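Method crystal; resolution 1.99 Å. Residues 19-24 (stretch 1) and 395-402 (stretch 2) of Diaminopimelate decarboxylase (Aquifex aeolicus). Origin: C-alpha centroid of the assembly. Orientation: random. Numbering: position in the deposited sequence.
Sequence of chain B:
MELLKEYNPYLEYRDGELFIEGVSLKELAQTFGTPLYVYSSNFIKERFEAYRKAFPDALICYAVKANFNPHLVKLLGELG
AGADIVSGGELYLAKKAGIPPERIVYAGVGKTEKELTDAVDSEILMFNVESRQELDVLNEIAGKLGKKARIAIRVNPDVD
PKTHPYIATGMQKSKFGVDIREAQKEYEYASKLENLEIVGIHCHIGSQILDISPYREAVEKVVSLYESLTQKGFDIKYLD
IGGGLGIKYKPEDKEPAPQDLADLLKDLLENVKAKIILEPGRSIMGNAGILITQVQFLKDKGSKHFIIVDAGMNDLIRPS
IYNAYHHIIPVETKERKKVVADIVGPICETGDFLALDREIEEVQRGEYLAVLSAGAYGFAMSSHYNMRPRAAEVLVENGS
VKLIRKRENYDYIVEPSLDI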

ATOM      1  N   PHE B  19      22.697 -18.450  -3.159  1.00 20.85           N
ATOM      2  CA  PHE B  19      22.772 -18.640  -1.714  1.00 20.90           C
ATOM      3  C   PHE B  19      22.847 -17.269  -1.014  1.00 20.44           C
ATOM      4  O   PHE B  19      23.400 -16.320  -1.567  1.00 19.91           O
ATOM      5  CB  PHE B  19      24.019 -19.454  -1.326  1.00 21.38           C
ATOM      6  CG  PHE B  19      23.885 -20.950  -1.539  1.00 20.49           C
ATOM      7  CD1 PHE B  19      23.670 -21.797  -0.467  1.00 21.82           C
ATOM      8  CD2 PHE B  19      24.000 -21.506  -2.805  1.00 21.78           C
ATOM      9  CE1 PHE B  19      23.550 -23.186  -0.655  1.00 22.06           C
ATOM     10  CE2 PHE B  19      23.876 -22.898  -3.013  1.00 21.24           C
ATOM     11  CZ  PHE B  19      23.651 -23.730  -1.937  1.00 21.37           C
ATOM     12  N   ILE B  20      22.325 -17.203   0.208  1.00 20.26           N
ATOM     13  CA  ILE B  20      22.524 -16.045   1.094  1.00 20.61           C
ATOM     14  C   ILE B  20      22.947 -16.557   2.457  1.00 20.44           C
ATOM     15  O   ILE B  20      22.274 -17.405   3.036  1.00 21.41           O
ATOM     16  CB  ILE B  20      21.235 -15.155   1.204  1.00 20.78           C
ATOM     17  CG1 ILE B  20      21.524 -13.875   2.011  1.00 20.79           C
ATOM     18  CG2 ILE B  20      20.045 -15.954   1.774  1.00 19.80           C
ATOM     19  CD1 ILE B  20      20.401 -12.865   1.982  1.00 21.97           C
ATOM     20  N   GLU B  21      24.070 -16.052   2.965  1.00 20.88           N
ATOM     21  CA  GLU B  21      24.680 -16.572   4.199  1.00 21.36           C
ATOM     22  C   GLU B  21      24.732 -18.119   4.271  1.00 21.14           C
ATOM     23  O   GLU B  21      24.409 -18.723   5.304  1.00 21.76           O
ATOM     24  CB  GLU B  21      23.992 -15.986   5.451  1.00 21.64           C
ATOM     25  CG  GLU B  21      24.231 -14.490   5.624  1.00 22.03           C
ATOM     26  CD  GLU B  21      24.281 -14.073   7.069  1.00 21.89           C
ATOM     27  OE1 GLU B  21      24.921 -14.790   7.873  1.00 21.81           O
ATOM     28  OE2 GLU B  21      23.684 -13.026   7.403  1.00 21.37           O
ATOM     29  N   GLY B  22      25.126 -18.744   3.168  1.00 21.09           N
ATOM     30  CA  GLY B  22      25.259 -20.206   3.097  1.00 20.74           C
ATOM     31  C   GLY B  22      23.945 -20.974   3.081  1.00 21.04           C
ATOM     32  O   GLY B  22      23.928 -22.177   3.344  1.00 20.95           O
ATOM     33  N   VAL B  23      22.829 -20.279   2.818  1.00 20.53           N
ATOM     34  CA  VAL B  23      21.529 -20.939   2.709  1.00 19.66           C
ATOM     35  C   VAL B  23      20.965 -20.746   1.299  1.00 19.37           C
ATOM     36  O   VAL B  23      20.902 -19.626   0.789  1.00 19.00           O
ATOM     37  CB  VAL B  23      20.503 -20.447   3.779  1.00 20.30           C
ATOM     38  CG1 VAL B  23      19.180 -21.214   3.658  1.00 19.39           C
ATOM     39  CG2 VAL B  23      21.062 -20.604   5.183  1.00 19.15           C
ATOM     40  N   SER B  24      20.570 -21.852   0.676  1.00 18.58           N
ATOM     41  CA  SER B  24      20.067 -21.851  -0.696  1.00 18.58           C
ATOM     42  C   SER B  24      18.710 -21.143  -0.723  1.00 17.84           C
ATOM     43  O   SER B  24      17.828 -21.479   0.053  1.00 16.90           O
ATOM     44  CB  SER B  24      19.902 -23.301  -1.167  1.00 18.19           C
ATOM     45  OG  SER B  24      19.028 -23.387  -2.261  1.00 21.12           O
TER
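Stretch 2, residues 395-402: LVENGSVK

Two β-hairpin tips of chain B, far apart in sequence, meet turn against turn; the turns run in the same sense, with Glu-21 CA 5.2 Å from Asn-398 CA and Gly-22 CA 4.6 Å from Gly-399 CA. Stretch 1 folds through a type I' turn from Ile-20 to Val-23, closed by paired backbone hydrogen bonds between these two residues (2.9 Å each, Ile-20 N to Val-23 O and Val-23 N to Ile-20 O). Stretch 2 does likewise: strand 395-397 runs into a type I' turn from Glu-397 to Ser-400 and returns as strand 400-402, with Leu-395 pairing with Lys-402. Phe-19 makes no contact with stretch 2. Ile-20 lies beside Val-396, its O 3.4 Å from Val-396 CG1 and its CG2 4.2 Å from Val-396 CG2. Glu-21 anchors the second turn twice: its OE1 accepts a hydrogen bond from Asn-398 N (2.9 Å), and its O accepts one from Gly-399 N (2.7 Å), so side chain and backbone hold successive amides. Gly-22, at positive phi, faces Gly-399; a CB on Gly-22 would point toward stretch 2, 3.8 Å from Gly-399 N, whereas one on Gly-399 would point away. Val-23 points toward stretch 2, and its CG2 comes unusually close to Val-396 CG1 (3.2 Å, short for two methyl carbons) and approaches Gly-399 C (3.5 Å), while its CG1 meets Val-401 CG1 at 3.9 Å. Ser-24 is out of reach and caps the helix that follows.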

ATOM      1  N   LEU B 395      14.942 -15.012   8.470  1.00 12.54           N
ATOM      2  CA  LEU B 395      16.219 -14.382   8.786  1.00 12.96           C
ATOM      3  C   LEU B 395      17.316 -15.458   8.786  1.00 14.79           C
ATOM      4  O   LEU B 395      17.256 -16.430   9.568  1.00 15.51           O
ATOM      5  CB  LEU B 395      16.156 -13.713  10.153  1.00 13.46           C
ATOM      6  CG  LEU B 395      17.434 -13.057  10.729  1.00 11.68           C
ATOM      7  CD1 LEU B 395      17.794 -11.814   9.938  1.00 13.25           C
ATOM      8  CD2 LEU B 395      17.204 -12.726  12.190  1.00 12.85           C
ATOM      9  N   VAL B 396      18.288 -15.290   7.898  1.00 15.47           N
ATOM     10  CA  VAL B 396      19.372 -16.247   7.740  1.00 17.26           C
ATOM     11  C   VAL B 396      20.610 -15.754   8.508  1.00 18.20           C
ATOM     12  O   VAL B 396      20.883 -14.553   8.548  1.00 17.42           O
ATOM     13  CB  VAL B 396      19.701 -16.480   6.258  1.00 17.52           C
ATOM     14  CG1 VAL B 396      20.792 -17.520   6.123  1.00 20.51           C
ATOM     15  CG2 VAL B 396      18.472 -16.981   5.508  1.00 17.24           C
ATOM     16  N   GLU B 397      21.318 -16.679   9.158  1.00 19.29           N
ATOM     17  CA  GLU B 397      22.581 -16.345   9.811  1.00 20.37           C
ATOM     18  C   GLU B 397      23.506 -17.561   9.750  1.00 21.58           C
ATOM     19  O   GLU B 397      23.187 -18.610  10.337  1.00 20.96           O
ATOM     20  CB  GLU B 397      22.351 -15.943  11.264  1.00 20.82           C
ATOM     21  CG  GLU B 397      23.616 -15.470  11.991  1.00 22.70           C
ATOM     22  CD  GLU B 397      23.323 -14.925  13.375  1.00 24.21           C
ATOM     23  OE1 GLU B 397      22.441 -14.044  13.525  0.70 28.62           O
ATOM     24  OE2 GLU B 397      23.976 -15.359  14.327  0.90 26.78           O
ATOM     25  N   ASN B 398      24.611 -17.406   9.023  1.00 21.49           N
ATOM     26  CA  ASN B 398      25.679 -18.418   8.944  1.00 23.10           C
ATOM     27  C   ASN B 398      25.133 -19.851   8.780  1.00 22.96           C
ATOM     28  O   ASN B 398      25.298 -20.695   9.665  1.00 22.83           O
ATOM     29  CB  ASN B 398      26.585 -18.313  10.177  1.00 23.25           C
ATOM     30  CG  ASN B 398      27.881 -19.101  10.025  0.90 25.54           C
ATOM     31  OD1 ASN B 398      28.311 -19.410   8.909  1.00 28.49           O
ATOM     32  ND2 ASN B 398      28.506 -19.430  11.154  0.70 27.57           N
ATOM     33  N   GLY B 399      24.430 -20.088   7.673  1.00 22.58           N
ATOM     34  CA  GLY B 399      23.901 -21.418   7.358  1.00 21.73           C
ATOM     35  C   GLY B 399      22.604 -21.851   8.031  1.00 21.44           C
ATOM     36  O   GLY B 399      22.054 -22.895   7.679  1.00 22.13           O
ATOM     37  N   SER B 400      22.107 -21.091   9.006  1.00 20.34           N
ATOM     38  CA  SER B 400      20.855 -21.471   9.652  1.00 19.92           C
ATOM     39  C   SER B 400      19.780 -20.397   9.475  1.00 19.33           C
ATOM     40  O   SER B 400      20.072 -19.310   8.973  1.00 18.24           O
ATOM     41  CB  SER B 400      21.074 -21.811  11.120  1.00 19.96           C
ATOM     42  OG  SER B 400      21.345 -20.652  11.880  1.00 22.10           O
ATOM     43  N   VAL B 401      18.542 -20.724   9.847  1.00 18.84           N
ATOM     44  CA  VAL B 401      17.402 -19.825   9.588  1.00 19.08           C
ATOM     45  C   VAL B 401      16.432 -19.732  10.748  1.00 18.39           C
ATOM     46  O   VAL B 401      16.213 -20.703  11.470  1.00 18.97           O
ATOM     47  CB  VAL B 401      16.598 -20.185   8.290  1.00 19.39           C
ATOM     48  CG1 VAL B 401      17.501 -20.293   7.111  1.00 21.02           C
ATOM     49  CG2 VAL B 401      15.799 -21.491   8.454  1.00 20.44           C
ATOM     50  N   LYS B 402      15.841 -18.551  10.911  1.00 16.75           N
ATOM     51  CA  LYS B 402      14.730 -18.369  11.802  1.00 16.84           C
ATOM     52  C   LYS B 402      13.542 -17.803  11.023  1.00 15.66           C
ATOM     53  O   LYS B 402      13.689 -16.879  10.219  1.00 14.41           O
ATOM     54  CB  LYS B 402      15.104 -17.403  12.944  1.00 17.31           C
ATOM     55  CG  LYS B 402      16.146 -17.935  13.914  1.00 19.78           C
ATOM     56  CD  LYS B 402      16.422 -16.934  15.061  1.00 22.18           C
ATOM     57  CE  LYS B 402      17.017 -15.640  14.483  1.00 27.70           C
ATOM     58  NZ  LYS B 402      17.916 -14.825  15.411  1.00 32.86           N
TER